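Local coordinates for fructosamine deglycase FrlB (Bacillus subtilis, PDB 3EUA) that catalyses the conversion of a range of fructosamine 6-phosphates to glucose 6-phosphate and a free amino acid, at the interface of chains A and B. Sequence-based numbering; all coordinates share one arbitrary frame. Chains: chain A/B, Putative fructose-aminoacid-6-phosphate deglycase.

Contact 1: the interface of chains A and B. Residues chain A 233, 235, 237-238, 265; chain B 324, 327, 329.
B:Tyr329, the C-terminal residue, lays one ring face on the rim of A:Phe237. A:Phe237 CE2 stands 3.6 Å above the centre of the tyrosine ring, and the planes meet at 66°, an edge-to-face pair. The A:Phe233 side chain runs antiparallel to that of the tyrosine, and A:Phe233 CD1 is 3.4 Å from B:Tyr329 CD1. A:Phe265 lies alongside, its CD1 touching B:Tyr329 CB at 3.7 Å. The tyrosine CG sits between its backbone N and carbonyl carbon (chi1 51°), which turns the ring in among the three phenylalanines; this aromatic cluster is the tight part, and chain A buries 60 Å² of B:Tyr329.

A second firm point is polar: the backbone N of B:Met324, a selenomethionine, donates to A:Glu238 OE2 at 2.8 Å (172° at H), nearly end-on to the carboxylate C-O bond, while its CE curls back toward A:Phe237 CE1.

The other side is looser. The phenol OH is 2.5 Å from water 1, which lies equally near the carbonyl O of A:Phe233, so a water bridges the rim. B:Val327 adds a light touch, its CG2 4.0 Å from A:Phe265 CE1.

In the fold, the C-terminal tail of chain B runs over the 3-10 helices 231-234 and 236-239 and helix 256-269 of chain A.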
loop_
_atom_site.group_PDB
_atom_site.type_symbol
_atom_site.label_atom_id
_atom_site.label_comp_id
_atom_site.label_asym_id
_atom_site.label_seq_id
_atom_site.Cartn_x
_atom_site.Cartn_y
_atom_site.Cartn_z
ATOM N N PHE A 233 6.421 5.658 -12.917
ATOM C CA PHE A 233 7.626 5.876 -13.717
ATOM C C PHE A 233 8.781 4.921 -13.401
ATOM O O PHE A 233 9.888 5.058 -13.963
ATOM C CB PHE A 233 8.079 7.348 -13.608
ATOM C CG PHE A 233 7.148 8.306 -14.262
ATOM C CD1 PHE A 233 7.051 8.339 -15.636
ATOM C CD2 PHE A 233 6.360 9.175 -13.516
ATOM C CE1 PHE A 233 6.185 9.196 -16.260
ATOM C CE2 PHE A 233 5.487 10.036 -14.122
ATOM C CZ PHE A 233 5.409 10.066 -15.515
ATOM N N GLY A 235 8.219 1.414 -13.564
ATOM C CA GLY A 235 7.814 0.148 -14.087
ATOM C C GLY A 235 6.487 0.112 -14.803
ATOM O O GLY A 235 6.438 -0.238 -15.976
ATOM N N PHE A 237 4.426 2.231 -16.107
ATOM C CA PHE A 237 4.241 3.054 -17.318
ATOM C C PHE A 237 4.585 2.330 -18.624
ATOM O O PHE A 237 4.098 2.709 -19.682
ATOM C CB PHE A 237 4.946 4.425 -17.184
ATOM C CG PHE A 237 6.445 4.426 -17.370
ATOM C CD1 PHE A 237 7.261 3.440 -16.849
ATOM C CD2 PHE A 237 7.045 5.522 -17.963
ATOM C CE1 PHE A 237 8.621 3.505 -16.989
ATOM C CE2 PHE A 237 8.392 5.617 -18.095
ATOM C CZ PHE A 237 9.210 4.606 -17.606
ATOM N N GLU A 238 5.405 1.279 -18.563
ATOM C CA GLU A 238 5.700 0.481 -19.766
ATOM C C GLU A 238 4.447 -0.167 -20.367
ATOM O O GLU A 238 4.423 -0.504 -21.562
ATOM C CB GLU A 238 6.727 -0.601 -19.454
ATOM C CG GLU A 238 8.118 -0.074 -19.305
ATOM C CD GLU A 238 8.806 0.309 -20.626
ATOM O OE1 GLU A 238 8.607 -0.350 -21.657
ATOM O OE2 GLU A 238 9.620 1.229 -20.619
ATOM N N PHE A 265 2.856 12.383 -19.222
ATOM C CA PHE A 265 3.374 11.248 -19.945
ATOM C C PHE A 265 2.257 10.473 -20.630
ATOM O O PHE A 265 2.351 10.184 -21.818
ATOM C CB PHE A 265 4.126 10.321 -18.987
ATOM C CG PHE A 265 4.670 9.107 -19.641
ATOM C CD1 PHE A 265 5.885 9.156 -20.298
ATOM C CD2 PHE A 265 3.986 7.892 -19.574
ATOM C CE1 PHE A 265 6.402 8.051 -20.892
ATOM C CE2 PHE A 265 4.491 6.757 -20.186
ATOM C CZ PHE A 265 5.702 6.836 -20.834
HETATM N N MSE B 324 11.321 3.489 -20.475
HETATM C CA MSE B 324 12.386 3.638 -19.475
HETATM C C MSE B 324 13.734 3.730 -20.184
HETATM O O MSE B 324 14.031 2.918 -21.040
HETATM C CB MSE B 324 12.368 2.484 -18.481
HETATM C CG MSE B 324 13.385 2.582 -17.348
HETATM SE SE MSE B 324 13.207 0.960 -16.241
HETATM C CE MSE B 324 11.508 1.368 -15.553
ATOM N N VAL B 327 12.923 7.613 -23.481
ATOM C CA VAL B 327 12.209 8.866 -23.711
ATOM C C VAL B 327 12.284 9.718 -22.443
ATOM O O VAL B 327 12.695 9.265 -21.378
ATOM C CB VAL B 327 10.734 8.670 -24.122
ATOM C CG1 VAL B 327 10.660 7.755 -25.319
ATOM C CG2 VAL B 327 9.864 8.111 -22.970
ATOM N N TYR B 329 10.690 11.873 -19.396
ATOM C CA TYR B 329 9.473 11.764 -18.591
ATOM C C TYR B 329 9.642 12.302 -17.203
ATOM O O TYR B 329 10.737 12.344 -16.696
ATOM C CB TYR B 329 8.949 10.311 -18.535
ATOM C CG TYR B 329 9.962 9.230 -18.137
ATOM C CD1 TYR B 329 10.181 8.896 -16.801
ATOM C CD2 TYR B 329 10.674 8.531 -19.101
ATOM C CE1 TYR B 329 11.083 7.917 -16.445
ATOM C CE2 TYR B 329 11.593 7.544 -18.748
ATOM C CZ TYR B 329 11.786 7.244 -17.417
ATOM O OH TYR B 329 12.679 6.275 -17.073
ATOM O OXT TYR B 329 8.653 12.720 -16.613
HETATM O O HOH W 1 12.281 5.332 -14.773
#

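Contact 2: the interface of chains A and B. Residues chain A 57, 59, 67, 69; chain B 44-45, 48, 56.
A:Tyr59 and B:Asp48 point at each other across the contact, ring and carboxylate planes 86° apart. The phenol OH donates to B:Asp48 OD2 at 2.6 Å, from well above the carboxylate plane. A:Arg67 NH1 reaches the same oxygen from the opposite face at 2.9 Å, on the anti side but tilted out of the carboxylate plane, so two donors grip OD2 from both faces.

The arginine is extended as far as CD and bent at chi3 (-70°), which swings the guanidinium past B:Tyr45. B:Tyr45 CD1 stands 3.5 Å over the centre of the guanidinium, while the arginine's NH2 lies at the edge of the tyrosine ring; with the planes 70° apart, this is a ring edge on a guanidinium face and not a parallel stack.

B:Lys44 points head-on at A:Asp57 in a salt bridge, NZ 2.8 Å from OD1 and above the carboxylate plane. NZ also donates within chain B to B:Asp48 OD1 at 2.7 Å, on that oxygen's syn lone pair, and to B:Ser56 OG and backbone O. This lysine probably eases the closeness of the two aspartates, which water 2 also links.

Strand 55-60 and helix 61-67 of chain A here face helix 41-50 of chain B, whose lysine is backed by strand 55-60 of chain B, within the first SIS domains.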
loop_
_atom_site.group_PDB
_atom_site.type_symbol
_atom_site.label_atom_id
_atom_site.label_comp_id
_atom_site.label_asym_id
_atom_site.label_seq_id
_atom_site.Cartn_x
_atom_site.Cartn_y
_atom_site.Cartn_z
ATOM N N ASP A 57 -0.552 4.055 11.431
ATOM C CA ASP A 57 -0.402 2.905 10.555
ATOM C C ASP A 57 -1.797 2.510 10.030
ATOM O O ASP A 57 -2.821 2.829 10.629
ATOM C CB ASP A 57 0.296 1.725 11.235
ATOM C CG ASP A 57 1.801 1.894 11.345
ATOM O OD1 ASP A 57 2.476 1.950 10.306
ATOM O OD2 ASP A 57 2.327 1.886 12.475
ATOM N N TYR A 59 -3.893 -0.792 8.082
ATOM C CA TYR A 59 -3.860 -2.202 7.658
ATOM C C TYR A 59 -5.231 -2.706 7.358
ATOM O O TYR A 59 -6.215 -2.199 7.893
ATOM C CB TYR A 59 -3.330 -3.132 8.764
ATOM C CG TYR A 59 -1.991 -2.751 9.343
ATOM C CD1 TYR A 59 -0.815 -3.012 8.654
ATOM C CD2 TYR A 59 -1.904 -2.128 10.589
ATOM C CE1 TYR A 59 0.416 -2.623 9.189
ATOM C CE2 TYR A 59 -0.675 -1.772 11.133
ATOM C CZ TYR A 59 0.481 -2.010 10.429
ATOM O OH TYR A 59 1.717 -1.622 10.946
ATOM N N ARG A 67 -0.393 -9.612 11.769
ATOM C CA ARG A 67 0.884 -8.900 11.883
ATOM C C ARG A 67 1.121 -8.536 13.360
ATOM O O ARG A 67 2.270 -8.478 13.809
ATOM C CB ARG A 67 0.896 -7.675 10.996
ATOM C CG ARG A 67 2.230 -6.884 10.964
ATOM C CD ARG A 67 2.051 -5.670 10.086
ATOM N NE ARG A 67 1.921 -5.999 8.656
ATOM C CZ ARG A 67 2.713 -5.543 7.684
ATOM N NH1 ARG A 67 3.661 -4.618 7.919
ATOM N NH2 ARG A 67 2.486 -5.923 6.433
ATOM N N PRO A 69 1.001 -5.770 15.521
ATOM C CA PRO A 69 2.044 -4.779 15.781
ATOM C C PRO A 69 2.427 -4.739 17.238
ATOM O O PRO A 69 1.550 -4.617 18.087
ATOM C CB PRO A 69 1.396 -3.472 15.361
ATOM C CG PRO A 69 0.374 -3.866 14.359
ATOM C CD PRO A 69 -0.151 -5.174 14.817
ATOM N N LYS B 44 9.539 -3.511 6.742
ATOM C CA LYS B 44 8.466 -2.828 7.451
ATOM C C LYS B 44 7.725 -3.893 8.276
ATOM O O LYS B 44 7.402 -3.633 9.396
ATOM C CB LYS B 44 7.539 -2.099 6.478
ATOM C CG LYS B 44 6.201 -1.570 7.024
ATOM C CD LYS B 44 6.285 -0.693 8.224
ATOM C CE LYS B 44 4.865 -0.144 8.550
ATOM N NZ LYS B 44 4.742 0.434 9.917
ATOM N N TYR B 45 7.458 -5.082 7.719
ATOM C CA TYR B 45 6.829 -6.165 8.513
ATOM C C TYR B 45 7.703 -6.501 9.749
ATOM O O TYR B 45 7.189 -6.613 10.871
ATOM C CB TYR B 45 6.619 -7.416 7.663
ATOM C CG TYR B 45 5.806 -8.508 8.347
ATOM C CD1 TYR B 45 4.429 -8.542 8.233
ATOM C CD2 TYR B 45 6.411 -9.537 9.055
ATOM C CE1 TYR B 45 3.688 -9.520 8.843
ATOM C CE2 TYR B 45 5.656 -10.516 9.693
ATOM C CZ TYR B 45 4.301 -10.488 9.566
ATOM O OH TYR B 45 3.511 -11.444 10.149
ATOM N N ASP B 48 7.339 -3.837 12.342
ATOM C CA ASP B 48 6.022 -3.931 12.988
ATOM C C ASP B 48 5.982 -5.066 14.021
ATOM O O ASP B 48 5.376 -4.906 15.049
ATOM C CB ASP B 48 4.886 -4.079 11.958
ATOM C CG ASP B 48 4.576 -2.770 11.188
ATOM O OD1 ASP B 48 4.994 -1.674 11.605
ATOM O OD2 ASP B 48 3.870 -2.850 10.156
ATOM N N SER B 56 7.812 3.077 12.084
ATOM C CA SER B 56 8.286 2.759 10.743
ATOM C C SER B 56 7.245 3.160 9.687
ATOM O O SER B 56 6.048 2.940 9.852
ATOM C CB SER B 56 8.628 1.271 10.614
ATOM O OG SER B 56 7.536 0.419 10.943
HETATM O O HOH W 2 2.919 -0.793 13.853
#

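Contact 3: the interface of chains A and B. Residues chain A 217-218, 221, 321-324; chain B 235, 238.
A:Arg322 turns the edge of its guanidinium to the backbone carbonyl of B:Glu238, with A:Trp221 CD2 over the centre of one guanidinium face. NE and NH2 both donate to B:Glu238 O, each at 2.8 Å, and that oxygen lies close to the guanidinium plane. The indole in turn carries A:Arg322 NE over one face, toward the rim, and A:Met217 O at an edge. A:Tyr323 has A:Arg322 CG 3.6 Å above its ring centre, so A:Tyr323 backs the aliphatic part and A:Trp221 the guanidinium, from roughly opposite sides.

The carboxylate of B:Glu238 is folded into the tail by a bend at chi2 (-77°) and accepts along several directions. OE1 takes A:Trp221 NE1 at 3.0 Å on its anti lone pair and A:Arg322 N at 2.9 Å on its syn lone pair. OE2 takes A:Tyr323 N at 2.9 Å on the syn side, 27° out of the carboxylate plane, besides A:Met324 N, the symmetry counterpart of the bond in contact 1. These N-H donors occupy both carboxylate oxygens of B:Glu238, of which chain A buries 124 Å², and the network may stabilise its negative charge.

A:Arg321 CD lies 3.6 Å from B:Glu238 CD, the two side chains roughly perpendicular, and its guanidinium turns away to a same-chain salt bridge with A:Glu218 whose hydrogen bonds are weak in angle. B:Gly235 packs its CA on A:Glu218 CB. By seating a glutamate from the partner, the site appears to anchor the C-terminal tail of chain A on chain B and so probably steadies the dimer.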
loop_
_atom_site.group_PDB
_atom_site.type_symbol
_atom_site.label_atom_id
_atom_site.label_comp_id
_atom_site.label_asym_id
_atom_site.label_seq_id
_atom_site.Cartn_x
_atom_site.Cartn_y
_atom_site.Cartn_z
HETATM N N MSE A 217 -13.495 -4.173 -10.160
HETATM C CA MSE A 217 -13.362 -5.602 -9.923
HETATM C C MSE A 217 -14.623 -6.192 -9.288
HETATM O O MSE A 217 -15.339 -6.977 -9.920
HETATM C CB MSE A 217 -12.109 -5.888 -9.068
HETATM C CG MSE A 217 -10.799 -5.474 -9.748
HETATM SE SE MSE A 217 -9.219 -5.786 -8.707
HETATM C CE MSE A 217 -9.167 -7.825 -8.935
ATOM N N GLU A 218 -14.925 -5.768 -8.074
ATOM C CA GLU A 218 -16.084 -6.267 -7.340
ATOM C C GLU A 218 -17.417 -6.073 -8.006
ATOM O O GLU A 218 -18.162 -7.048 -8.204
ATOM C CB GLU A 218 -16.180 -5.590 -5.971
ATOM C CG GLU A 218 -17.236 -6.142 -5.021
ATOM C CD GLU A 218 -17.362 -5.312 -3.731
ATOM O OE1 GLU A 218 -16.738 -4.228 -3.613
ATOM O OE2 GLU A 218 -18.130 -5.755 -2.834
ATOM N N TRP A 221 -16.805 -6.616 -12.526
ATOM C CA TRP A 221 -15.954 -7.689 -13.044
ATOM C C TRP A 221 -15.070 -7.186 -14.191
ATOM O O TRP A 221 -14.961 -7.821 -15.225
ATOM C CB TRP A 221 -16.741 -8.924 -13.479
ATOM C CG TRP A 221 -17.658 -9.462 -12.447
ATOM C CD1 TRP A 221 -17.584 -9.289 -11.093
ATOM C CD2 TRP A 221 -18.684 -10.406 -12.670
ATOM N NE1 TRP A 221 -18.581 -10.005 -10.464
ATOM C CE2 TRP A 221 -19.271 -10.703 -11.417
ATOM C CE3 TRP A 221 -19.211 -11.010 -13.826
ATOM C CZ2 TRP A 221 -20.349 -11.586 -11.284
ATOM C CZ3 TRP A 221 -20.280 -11.891 -13.684
ATOM C CH2 TRP A 221 -20.833 -12.157 -12.422
ATOM N N ARG A 321 -23.305 -9.748 -7.545
ATOM C CA ARG A 321 -22.182 -10.503 -7.025
ATOM C C ARG A 321 -22.367 -11.958 -7.391
ATOM O O ARG A 321 -23.511 -12.433 -7.559
ATOM C CB ARG A 321 -22.108 -10.440 -5.495
ATOM C CG ARG A 321 -21.884 -9.057 -4.878
ATOM C CD ARG A 321 -20.520 -8.420 -5.195
ATOM N NE ARG A 321 -20.371 -7.199 -4.380
ATOM C CZ ARG A 321 -20.955 -6.028 -4.614
ATOM N NH1 ARG A 321 -21.747 -5.838 -5.667
ATOM N NH2 ARG A 321 -20.762 -5.006 -3.783
ATOM N N ARG A 322 -21.262 -12.678 -7.516
ATOM C CA ARG A 322 -21.308 -14.099 -7.755
ATOM C C ARG A 322 -20.773 -14.846 -6.561
ATOM O O ARG A 322 -21.107 -15.987 -6.391
ATOM C CB ARG A 322 -20.568 -14.485 -9.014
ATOM C CG ARG A 322 -19.169 -14.026 -9.149
ATOM C CD ARG A 322 -18.674 -14.502 -10.480
ATOM N NE ARG A 322 -17.458 -13.830 -10.891
ATOM C CZ ARG A 322 -17.007 -13.863 -12.141
ATOM N NH1 ARG A 322 -17.674 -14.515 -13.091
ATOM N NH2 ARG A 322 -15.911 -13.201 -12.471
ATOM N N TYR A 323 -19.998 -14.174 -5.701
ATOM C CA TYR A 323 -19.406 -14.834 -4.531
ATOM C C TYR A 323 -19.812 -14.188 -3.218
ATOM O O TYR A 323 -20.298 -14.890 -2.312
ATOM C CB TYR A 323 -17.871 -14.878 -4.636
ATOM C CG TYR A 323 -17.355 -15.413 -5.969
ATOM C CD1 TYR A 323 -17.882 -16.573 -6.521
ATOM C CD2 TYR A 323 -16.301 -14.793 -6.643
ATOM C CE1 TYR A 323 -17.412 -17.086 -7.720
ATOM C CE2 TYR A 323 -15.826 -15.310 -7.865
ATOM C CZ TYR A 323 -16.391 -16.450 -8.389
ATOM O OH TYR A 323 -15.928 -16.982 -9.576
HETATM N N MSE A 324 -19.629 -12.876 -3.114
HETATM C CA MSE A 324 -19.969 -12.178 -1.889
HETATM C C MSE A 324 -21.448 -12.334 -1.609
HETATM O O MSE A 324 -22.321 -12.183 -2.505
HETATM C CB MSE A 324 -19.610 -10.705 -1.968
HETATM C CG MSE A 324 -19.737 -9.947 -0.651
HETATM SE SE MSE A 324 -19.378 -8.042 -0.861
HETATM C CE MSE A 324 -17.738 -8.164 -1.791
ATOM N N GLY B 235 -13.735 -7.675 -2.281
ATOM C CA GLY B 235 -13.949 -7.091 -3.573
ATOM C C GLY B 235 -13.308 -7.788 -4.752
ATOM O O GLY B 235 -14.029 -8.257 -5.641
ATOM N N GLU B 238 -14.246 -11.259 -6.726
ATOM C CA GLU B 238 -15.323 -11.316 -7.710
ATOM C C GLU B 238 -14.816 -11.448 -9.149
ATOM O O GLU B 238 -15.558 -11.923 -10.005
ATOM C CB GLU B 238 -16.196 -10.093 -7.588
ATOM C CG GLU B 238 -17.128 -10.082 -6.349
ATOM C CD GLU B 238 -18.334 -10.970 -6.509
ATOM O OE1 GLU B 238 -18.910 -11.027 -7.624
ATOM O OE2 GLU B 238 -18.747 -11.611 -5.531
#

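Contacts 1 and 3 draw on the same regions with the chains exchanged: Gly235 and Glu238 of one subunit, the latter in the shared 3-10 helix 236-239, and Met324 in the C-terminal tail of the other. Their C-alpha centres are about 32 Å apart, and the two-fold symmetry implies that each patch has a twin; each C-terminal tail packs against the other subunit's 231-239 region. Contact 2, between C-alpha centres, lies about 31 Å from contact 1 and about 28 Å from contact 3, and joins the first SIS domains by charged groups. The dimer is therefore fastened at separate places, and is plausibly a building unit of the homooctamer.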